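PDB 4JZA: uncharacterized protein from Legionella longbeachae NSW150, which is a phosphoinositide phosphatase that probably removes the 3-phosphate from phosphatidylinositol 3-phosphate, and so may alter host lipid metabolism during Legionella infection. Local coordinates for residues T70-K74 / Q75-A79; R680-A683 / R684-E688. One frame throughout, in Å; residues are numbered along the deposited sequence.

Contact 1 and contact 2 are both local, and their centres lie about 10 Å apart. Contact 1 (70-79) spans the loop end and first turn of helix 74-87. Contact 2 (680-688) lies on helix 676-702. Both are partly buried. Each turns leucines inward, and the two meet there: Leu72 packs on Leu681 and Val682, and Leu681 packs on Leu77. Thr76 and Gln685 probably add a hydrogen bond between them. Their chemistry differs with their place. At the helix start, a threonine hydroxyl serves a main-chain N-H. Within the helix, the carbonyls do this, and two arginines line the less buried side. Contact 2 also faces helices 748-761 and 794-817, while contact 1 faces helices 41-62 and 95-116.

Contact 1: residues T70-K74 / Q75-A79; sequences TPLTK and QTLKA
Thr73 is the N-cap of helix 74-87 and caps the Thr76 amide, where the loop after helix 41-62 ends. Thr73 OG1 accepts from Thr76 N at 2.9 Å, with an N-H...O angle of 162°. The hydroxyl reaches this N-H because OG1 sits between the backbone N and the carbonyl carbon (chi1 61°). The side chains of the two threonines cross at about a right angle. Thr76 OG1 probably bonds to the side-chain amide of Gln685 on helix 676-702. The regular helix pattern starts at once: Leu77 N donates to Thr73 O at 3.0 Å, and Lys78 N to Lys74 O at 3.0 Å. The aliphatic part of Lys78 lies over the Lys74 carbonyl, with CG 3.5 Å from Lys74 O. An apolar contact flanks the cap. Leu72 CD1 meets Leu77 CD2 at 4.0 Å, branch to branch, and these side chains also cross nearly at right angles. Leu72 lies just before the cap and Leu77 one turn into the helix, both buried. Leu77 packs on Leu112 of helix 95-116 and Ile60 of helix 41-62, where Lys78 forms a salt bridge with Asp61. Leu72 instead rests on helix 676-702, against Leu681 and Val682.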
loop_
_atom_site.group_PDB
_atom_site.type_symbol
_atom_site.label_atom_id
_atom_site.label_comp_id
_atom_site.label_asym_id
_atom_site.label_seq_id
_atom_site.Cartn_x
_atom_site.Cartn_y
_atom_site.Cartn_z
ATOM N N THR A 70 1.718 20.904 -17.036
ATOM C CA THR A 70 1.420 20.275 -18.323
ATOM C C THR A 70 0.188 20.918 -18.893
ATOM O O THR A 70 -0.718 21.235 -18.138
ATOM C CB THR A 70 1.134 18.773 -18.095
ATOM O OG1 THR A 70 2.371 18.086 -17.970
ATOM C CG2 THR A 70 0.446 18.128 -19.202
ATOM N N PRO A 71 0.131 21.089 -20.230
ATOM C CA PRO A 71 -1.081 21.560 -20.887
ATOM C C PRO A 71 -2.153 20.476 -21.103
ATOM O O PRO A 71 -3.076 20.667 -21.889
ATOM C CB PRO A 71 -0.555 22.021 -22.248
ATOM C CG PRO A 71 0.478 20.990 -22.569
ATOM C CD PRO A 71 1.165 20.744 -21.234
ATOM N N LEU A 72 -2.044 19.338 -20.446
ATOM C CA LEU A 72 -2.915 18.243 -20.746
ATOM C C LEU A 72 -4.102 18.293 -19.792
ATOM O O LEU A 72 -3.977 18.709 -18.634
ATOM C CB LEU A 72 -2.153 16.943 -20.616
ATOM C CG LEU A 72 -0.967 16.674 -21.546
ATOM C CD1 LEU A 72 -0.334 15.329 -21.198
ATOM C CD2 LEU A 72 -1.409 16.638 -22.997
ATOM N N THR A 73 -5.257 17.863 -20.283
ATOM C CA THR A 73 -6.494 17.899 -19.519
ATOM C C THR A 73 -6.703 16.530 -18.892
ATOM O O THR A 73 -6.201 15.478 -19.383
ATOM C CB THR A 73 -7.713 18.148 -20.429
ATOM O OG1 THR A 73 -7.841 17.079 -21.390
ATOM C CG2 THR A 73 -7.553 19.451 -21.201
ATOM N N LYS A 74 -7.485 16.540 -17.823
ATOM C CA LYS A 74 -7.971 15.333 -17.229
ATOM C C LYS A 74 -8.595 14.432 -18.291
ATOM O O LYS A 74 -8.359 13.227 -18.336
ATOM C CB LYS A 74 -8.988 15.660 -16.155
ATOM C CG LYS A 74 -8.382 16.326 -14.926
ATOM C CD LYS A 74 -9.426 16.456 -13.829
ATOM C CE LYS A 74 -9.067 17.573 -12.857
ATOM N NZ LYS A 74 -9.535 17.261 -11.477
ATOM N N GLN A 75 -9.372 15.010 -19.169
ATOM C CA GLN A 75 -10.025 14.173 -20.120
ATOM C C GLN A 75 -8.996 13.459 -21.052
ATOM O O GLN A 75 -9.101 12.263 -21.338
ATOM C CB GLN A 75 -11.084 15.007 -20.797
ATOM C CG GLN A 75 -11.541 14.538 -22.141
ATOM C CD GLN A 75 -12.045 15.708 -22.992
ATOM O OE1 GLN A 75 -11.805 16.914 -22.700
ATOM N NE2 GLN A 75 -12.733 15.357 -24.077
ATOM N N THR A 76 -7.950 14.150 -21.475
ATOM C CA THR A 76 -6.943 13.487 -22.277
ATOM C C THR A 76 -6.251 12.356 -21.493
ATOM O O THR A 76 -6.047 11.286 -22.060
ATOM C CB THR A 76 -5.887 14.459 -22.787
ATOM O OG1 THR A 76 -6.464 15.388 -23.728
ATOM C CG2 THR A 76 -4.765 13.689 -23.468
ATOM N N LEU A 77 -5.890 12.582 -20.222
ATOM C CA LEU A 77 -5.271 11.527 -19.422
ATOM C C LEU A 77 -6.122 10.295 -19.264
ATOM O O LEU A 77 -5.686 9.158 -19.483
ATOM C CB LEU A 77 -4.948 12.029 -18.035
ATOM C CG LEU A 77 -3.953 13.201 -18.060
ATOM C CD1 LEU A 77 -3.323 13.486 -16.710
ATOM C CD2 LEU A 77 -2.850 12.978 -19.072
ATOM N N LYS A 78 -7.365 10.502 -18.903
ATOM C CA LYS A 78 -8.269 9.394 -18.711
ATOM C C LYS A 78 -8.488 8.652 -20.010
ATOM O O LYS A 78 -8.613 7.451 -20.025
ATOM C CB LYS A 78 -9.602 9.893 -18.175
ATOM C CG LYS A 78 -9.572 10.327 -16.733
ATOM C CD LYS A 78 -10.873 11.029 -16.388
ATOM C CE LYS A 78 -10.946 11.199 -14.883
ATOM N NZ LYS A 78 -12.131 11.956 -14.392
ATOM N N ALA A 79 -8.589 9.345 -21.114
ATOM C CA ALA A 79 -8.754 8.608 -22.355
ATOM C C ALA A 79 -7.498 7.742 -22.599
ATOM O O ALA A 79 -7.632 6.583 -23.014
ATOM C CB ALA A 79 -9.047 9.535 -23.530
#

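Contact 2: residues R680-A683 / R684-E688; sequences RLVA and RQLGE
Val682 and Leu686 make the tightly packed side of this contact, one turn apart on helix 676-702. Their side chains run side by side and point the same way, with Val682 CG1 4.1 Å from Leu686 CD1. CG1 of Val682 is anti to the backbone N (chi1 160°), which places it beside the carbonyl carbon and near the leucine. Leu686 CG also lies 3.6 Å from Val682 O, close to the carbonyl that its own N-H uses. Both side chains are buried against Phe794 of helix 794-817. Ala683 is buried too, on Ile750 and Ile753 of helix 748-761. Leu681 is buried on Leu72 and on Leu77 and Tyr80 of helix 74-87.

The main chain holds the turns together. Gln685 N donates to Leu681 O at 2.9 Å, and Leu686 N to Val682 O at 3.0 Å. Arg684 N to Arg680 O and Gly687 N to Ala683 O are both 3.2 Å. Gly687 has a positive phi of 79°, a backbone shape that favours glycine.

The less buried side carries two partly exposed arginines. Arg680 and Arg684 also lie side by side and point the same way. Arg684 NH1 comes to 3.5 Å from Arg680 CD, obliquely, with the guanidinium planes turned 50° apart. As modelled, the Arg684 chain bends back toward Arg680. Arg684 also packs on Tyr80. Each arginine has a long, weak ion pair beyond the contact: Arg680 with Glu754, and Arg684 with Glu83. The chemistry thus implies apolar residues packed on several helices, and a cationic side whose charges are probably only partly offset by Glu754 and Glu83, on different helices.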
loop_
_atom_site.group_PDB
_atom_site.type_symbol
_atom_site.label_atom_id
_atom_site.label_comp_id
_atom_site.label_asym_id
_atom_site.label_seq_id
_atom_site.Cartn_x
_atom_site.Cartn_y
_atom_site.Cartn_z
ATOM N N ARG A 680 3.271 12.646 -27.461
ATOM C CA ARG A 680 2.252 11.691 -27.909
ATOM C C ARG A 680 0.865 12.155 -27.485
ATOM O O ARG A 680 -0.070 12.123 -28.297
ATOM C CB ARG A 680 2.517 10.317 -27.333
ATOM C CG ARG A 680 1.321 9.385 -27.424
ATOM C CD ARG A 680 1.704 7.959 -27.167
ATOM N NE ARG A 680 2.451 7.459 -28.313
ATOM C CZ ARG A 680 3.483 6.631 -28.220
ATOM N NH1 ARG A 680 3.943 6.239 -27.027
ATOM N NH2 ARG A 680 4.096 6.239 -29.324
ATOM N N LEU A 681 0.778 12.612 -26.234
ATOM C CA LEU A 681 -0.464 13.036 -25.635
ATOM C C LEU A 681 -0.875 14.418 -26.088
ATOM O O LEU A 681 -2.070 14.704 -26.185
ATOM C CB LEU A 681 -0.340 13.036 -24.096
ATOM C CG LEU A 681 -0.235 11.680 -23.370
ATOM C CD1 LEU A 681 -0.219 11.833 -21.846
ATOM C CD2 LEU A 681 -1.366 10.753 -23.793
ATOM N N VAL A 682 0.098 15.309 -26.342
ATOM C CA VAL A 682 -0.225 16.620 -26.888
ATOM C C VAL A 682 -0.831 16.425 -28.255
ATOM O O VAL A 682 -1.822 17.038 -28.579
ATOM C CB VAL A 682 0.970 17.532 -26.879
ATOM C CG1 VAL A 682 0.814 18.695 -27.842
ATOM C CG2 VAL A 682 1.181 18.059 -25.481
ATOM N N ALA A 683 -0.307 15.518 -29.054
ATOM C CA ALA A 683 -0.884 15.331 -30.367
ATOM C C ALA A 683 -2.281 14.749 -30.273
ATOM O O ALA A 683 -3.109 15.015 -31.126
ATOM C CB ALA A 683 -0.011 14.459 -31.231
ATOM N N ARG A 684 -2.521 13.913 -29.284
ATOM C CA ARG A 684 -3.820 13.272 -29.164
ATOM C C ARG A 684 -4.842 14.297 -28.668
ATOM O O ARG A 684 -5.957 14.355 -29.178
ATOM C CB ARG A 684 -3.761 11.993 -28.300
ATOM C CG ARG A 684 -3.802 10.724 -29.151
ATOM C CD ARG A 684 -2.667 9.740 -28.885
ATOM N NE ARG A 684 -3.130 8.655 -28.033
ATOM C CZ ARG A 684 -2.534 7.475 -27.922
ATOM N NH1 ARG A 684 -1.417 7.192 -28.591
ATOM N NH2 ARG A 684 -3.067 6.575 -27.117
ATOM N N GLN A 685 -4.441 15.142 -27.734
ATOM C CA GLN A 685 -5.288 16.257 -27.343
ATOM C C GLN A 685 -5.596 17.258 -28.496
ATOM O O GLN A 685 -6.707 17.737 -28.594
ATOM C CB GLN A 685 -4.688 16.989 -26.153
ATOM C CG GLN A 685 -5.578 18.039 -25.578
ATOM C CD GLN A 685 -5.111 18.504 -24.217
ATOM O OE1 GLN A 685 -5.026 19.636 -23.974
ATOM N NE2 GLN A 685 -4.695 17.678 -23.415
ATOM N N LEU A 686 -4.640 17.538 -29.377
ATOM C CA LEU A 686 -4.936 18.324 -30.576
ATOM C C LEU A 686 -6.039 17.679 -31.428
ATOM O O LEU A 686 -6.939 18.345 -31.931
ATOM C CB LEU A 686 -3.668 18.516 -31.409
ATOM C CG LEU A 686 -2.814 19.626 -30.801
ATOM C CD1 LEU A 686 -1.360 19.577 -31.237
ATOM C CD2 LEU A 686 -3.392 21.002 -31.104
ATOM N N GLY A 687 -5.961 16.373 -31.602
ATOM C CA GLY A 687 -6.962 15.635 -32.368
ATOM C C GLY A 687 -6.744 15.791 -33.849
ATOM O O GLY A 687 -5.955 16.629 -34.295
ATOM N N GLU A 688 -7.482 14.991 -34.608
ATOM C CA GLU A 688 -7.271 14.859 -36.024
ATOM C C GLU A 688 -7.442 16.197 -36.752
ATOM O O GLU A 688 -6.631 16.600 -37.583
ATOM C CB GLU A 688 -8.240 13.820 -36.577
ATOM C CG GLU A 688 -7.762 13.185 -37.876
ATOM C CD GLU A 688 -8.903 12.638 -38.747
ATOM O OE1 GLU A 688 -8.668 12.240 -39.919
ATOM O OE2 GLU A 688 -10.050 12.589 -38.266
#